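Local coordinates for Ufm1-specific protease (Caenorhabditis elegans, PDB 5EJJ), which is a thiol protease that cleaves the peptide bond at the C-terminal glycine of the ubiquitin-like modifier UFM1, releasing it from target proteins, at residues 134-138 with 267-272. Sequence-based numbering, arbitrary orientation.
Sequences GYEWS and RANNTM
A helix packed on a β-sheet illustrates how two large aromatic residues bridge the space between the backbones of strand and helix. Strand 127-139, inside a mixed sheet beside strand 235-247, meets helix 253-280, whose residues 267-272 belong to the UfSP2 N-terminal family region, away from the presumed catalytic residues. Residues 134-138 are extended and 267-272 regularly helical; their axes approach to 11.5 Å (signed crossing -42°). Tyr135 lies opposite Ala268 (CA-CA 9.2 Å) and Trp137 opposite Met272 (CA-CA 10.1 Å). Tyr135 (chi1 p) and Trp137 (chi1 m, chi2 near 0°) both face the helix, whereas Glu136 turns away to a salt bridge with Arg236. Tyr135 OH comes 3.2 Å from Thr271 OG1, which lies near the ring plane. Thr271, chi1 m, hydrogen-bonds from OG1 to Arg267 O (3.0 Å). Trp137 CH2 reaches Met272 CB (4.0 Å) edge-on and Ala268 O (3.9 Å), with CZ3 4.3 Å from Thr271 CG2. Helix 144-156 also covers both aromatics, through Leu155. Ala268, merely a methyl, lets Tyr135 OH within 3.6 Å of Ala268 CA. Apolar touches, including Tyr135 CZ to Ala268 CB (4.4 Å), adjoin a polar edge at Tyr135 OH beside Thr271.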
ATOM      1  N   GLY A 134       7.720 -21.898  -4.744  1.00 18.63           N
ATOM      2  CA  GLY A 134       9.153 -21.889  -4.980  1.00 17.63           C
ATOM      3  C   GLY A 134       9.480 -22.569  -6.282  1.00 16.83           C
ATOM      4  O   GLY A 134       8.726 -23.425  -6.742  1.00 19.03           O
ATOM      5  N   TYR A 135      10.587 -22.194  -6.899  1.00 16.44           N
ATOM      6  CA  TYR A 135      11.040 -22.943  -8.065  1.00 19.72           C
ATOM      7  C   TYR A 135      12.541 -22.854  -8.218  1.00 21.43           C
ATOM      8  O   TYR A 135      13.195 -22.054  -7.554  1.00 23.94           O
ATOM      9  CB  TYR A 135      10.313 -22.522  -9.347  1.00 18.82           C
ATOM     10  CG  TYR A 135      10.221 -21.033  -9.538  1.00 23.66           C
ATOM     11  CD1 TYR A 135       9.169 -20.308  -8.992  1.00 21.56           C
ATOM     12  CD2 TYR A 135      11.179 -20.343 -10.271  1.00 25.43           C
ATOM     13  CE1 TYR A 135       9.086 -18.956  -9.163  1.00 19.65           C
ATOM     14  CE2 TYR A 135      11.091 -18.982 -10.451  1.00 22.52           C
ATOM     15  CZ  TYR A 135      10.045 -18.300  -9.886  1.00 18.87           C
ATOM     16  OH  TYR A 135       9.946 -16.946 -10.054  1.00 23.09           O
ATOM     17  N   GLU A 136      13.090 -23.701  -9.074  1.00 23.40           N
ATOM     18  CA  GLU A 136      14.525 -23.736  -9.266  1.00 26.84           C
ATOM     19  C   GLU A 136      14.896 -23.592 -10.744  1.00 28.01           C
ATOM     20  O   GLU A 136      14.238 -24.145 -11.623  1.00 26.75           O
ATOM     21  CB  GLU A 136      15.071 -25.021  -8.672  1.00 30.74           C
ATOM     22  CG  GLU A 136      16.548 -25.230  -8.848  1.00 45.06           C
ATOM     23  CD  GLU A 136      16.986 -26.560  -8.271  1.00 60.76           C
ATOM     24  OE1 GLU A 136      16.322 -27.586  -8.586  1.00 62.06           O
ATOM     25  OE2 GLU A 136      17.971 -26.573  -7.490  1.00 57.83           O
ATOM     26  N   TRP A 137      15.943 -22.816 -11.001  1.00 33.04           N
ATOM     27  CA  TRP A 137      16.344 -22.444 -12.358  1.00 33.63           C
ATOM     28  C   TRP A 137      17.817 -22.668 -12.548  1.00 40.33           C
ATOM     29  O   TRP A 137      18.620 -22.239 -11.718  1.00 39.54           O
ATOM     30  CB  TRP A 137      16.094 -20.964 -12.596  1.00 36.25           C
ATOM     31  CG  TRP A 137      14.740 -20.675 -13.004  1.00 30.55           C
ATOM     32  CD1 TRP A 137      13.740 -21.573 -13.152  1.00 28.27           C
ATOM     33  CD2 TRP A 137      14.202 -19.393 -13.334  1.00 35.14           C
ATOM     34  NE1 TRP A 137      12.593 -20.937 -13.559  1.00 41.84           N
ATOM     35  CE2 TRP A 137      12.843 -19.594 -13.685  1.00 40.71           C
ATOM     36  CE3 TRP A 137      14.729 -18.100 -13.372  1.00 33.00           C
ATOM     37  CZ2 TRP A 137      11.989 -18.545 -14.084  1.00 29.01           C
ATOM     38  CZ3 TRP A 137      13.879 -17.052 -13.777  1.00 43.57           C
ATOM     39  CH2 TRP A 137      12.520 -17.288 -14.128  1.00 30.74           C
ATOM     40  N   SER A 138      18.174 -23.316 -13.652  1.00 46.91           N
ATOM     41  CA  SER A 138      19.571 -23.571 -13.952  1.00 41.69           C
ATOM     42  C   SER A 138      20.059 -22.732 -15.122  1.00 48.16           C
ATOM     43  O   SER A 138      19.467 -22.751 -16.206  1.00 47.78           O
ATOM     44  CB  SER A 138      19.791 -25.050 -14.212  1.00 42.58           C
ATOM     45  OG  SER A 138      20.108 -25.703 -12.998  1.00 50.41           O
ATOM     46  N   ARG A 267       4.570 -13.402 -11.850  1.00 11.58           N
ATOM     47  CA  ARG A 267       5.653 -13.350 -10.888  1.00 12.16           C
ATOM     48  C   ARG A 267       6.929 -13.983 -11.431  1.00 12.87           C
ATOM     49  O   ARG A 267       8.020 -13.519 -11.129  1.00 13.08           O
ATOM     50  CB  ARG A 267       5.248 -14.079  -9.615  1.00 14.26           C
ATOM     51  CG  ARG A 267       4.290 -13.350  -8.747  1.00 12.45           C
ATOM     52  CD  ARG A 267       5.044 -12.477  -7.784  1.00 14.56           C
ATOM     53  NE  ARG A 267       4.115 -11.740  -6.939  1.00 14.76           N
ATOM     54  CZ  ARG A 267       4.470 -10.801  -6.074  1.00 13.59           C
ATOM     55  NH1 ARG A 267       5.750 -10.464  -5.930  1.00 12.98           N
ATOM     56  NH2 ARG A 267       3.532 -10.192  -5.359  1.00 13.51           N
ATOM     57  N   ALA A 268       6.796 -15.071 -12.192  1.00 14.09           N
ATOM     58  CA  ALA A 268       7.974 -15.709 -12.782  1.00 14.15           C
ATOM     59  C   ALA A 268       8.595 -14.781 -13.827  1.00 14.71           C
ATOM     60  O   ALA A 268       9.785 -14.511 -13.778  1.00 17.01           O
ATOM     61  CB  ALA A 268       7.638 -17.040 -13.381  1.00 11.42           C
ATOM     62  N   ASN A 269       7.780 -14.273 -14.745  1.00 11.66           N
ATOM     63  CA  ASN A 269       8.250 -13.315 -15.725  1.00 11.66           C
ATOM     64  C   ASN A 269       8.906 -12.095 -15.083  1.00 14.70           C
ATOM     65  O   ASN A 269       9.894 -11.575 -15.584  1.00 18.02           O
ATOM     66  CB  ASN A 269       7.096 -12.872 -16.615  1.00 14.49           C
ATOM     67  CG  ASN A 269       6.484 -14.029 -17.403  1.00 21.18           C
ATOM     68  OD1 ASN A 269       7.138 -15.048 -17.662  1.00 24.34           O
ATOM     69  ND2 ASN A 269       5.216 -13.873 -17.795  1.00 22.44           N
ATOM     70  N   ASN A 270       8.351 -11.639 -13.968  1.00 14.81           N
ATOM     71  CA  ASN A 270       8.908 -10.513 -13.249  1.00 11.34           C
ATOM     72  C   ASN A 270      10.281 -10.831 -12.699  1.00 13.99           C
ATOM     73  O   ASN A 270      11.168  -9.996 -12.768  1.00 15.06           O
ATOM     74  CB  ASN A 270       7.991 -10.091 -12.106  1.00 12.47           C
ATOM     75  CG  ASN A 270       8.144  -8.614 -11.749  1.00 13.66           C
ATOM     76  OD1 ASN A 270       8.933  -8.241 -10.871  1.00 14.65           O
ATOM     77  ND2 ASN A 270       7.396  -7.761 -12.448  1.00 12.79           N
ATOM     78  N   THR A 271      10.449 -12.037 -12.150  1.00 16.18           N
ATOM     79  CA  THR A 271      11.736 -12.505 -11.610  1.00 15.50           C
ATOM     80  C   THR A 271      12.747 -12.620 -12.730  1.00 18.07           C
ATOM     81  O   THR A 271      13.910 -12.245 -12.590  1.00 18.17           O
ATOM     82  CB  THR A 271      11.602 -13.904 -10.995  1.00 16.20           C
ATOM     83  OG1 THR A 271      10.696 -13.858  -9.884  1.00 15.85           O
ATOM     84  CG2 THR A 271      12.965 -14.429 -10.537  1.00 19.28           C
ATOM     85  N   MET A 272      12.269 -13.157 -13.846  1.00 19.43           N
ATOM     86  CA  MET A 272      13.052 -13.310 -15.052  1.00 20.19           C
ATOM     87  C   MET A 272      13.591 -11.952 -15.472  1.00 20.23           C
ATOM     88  O   MET A 272      14.796 -11.773 -15.645  1.00 22.37           O
ATOM     89  CB  MET A 272      12.165 -13.901 -16.144  1.00 22.77           C
ATOM     90  CG  MET A 272      12.836 -14.076 -17.507  1.00 36.59           C
ATOM     91  SD  MET A 272      12.250 -12.991 -18.842  1.00 43.80           S
ATOM     92  CE  MET A 272      13.613 -11.834 -18.902  1.00 27.31           C
TER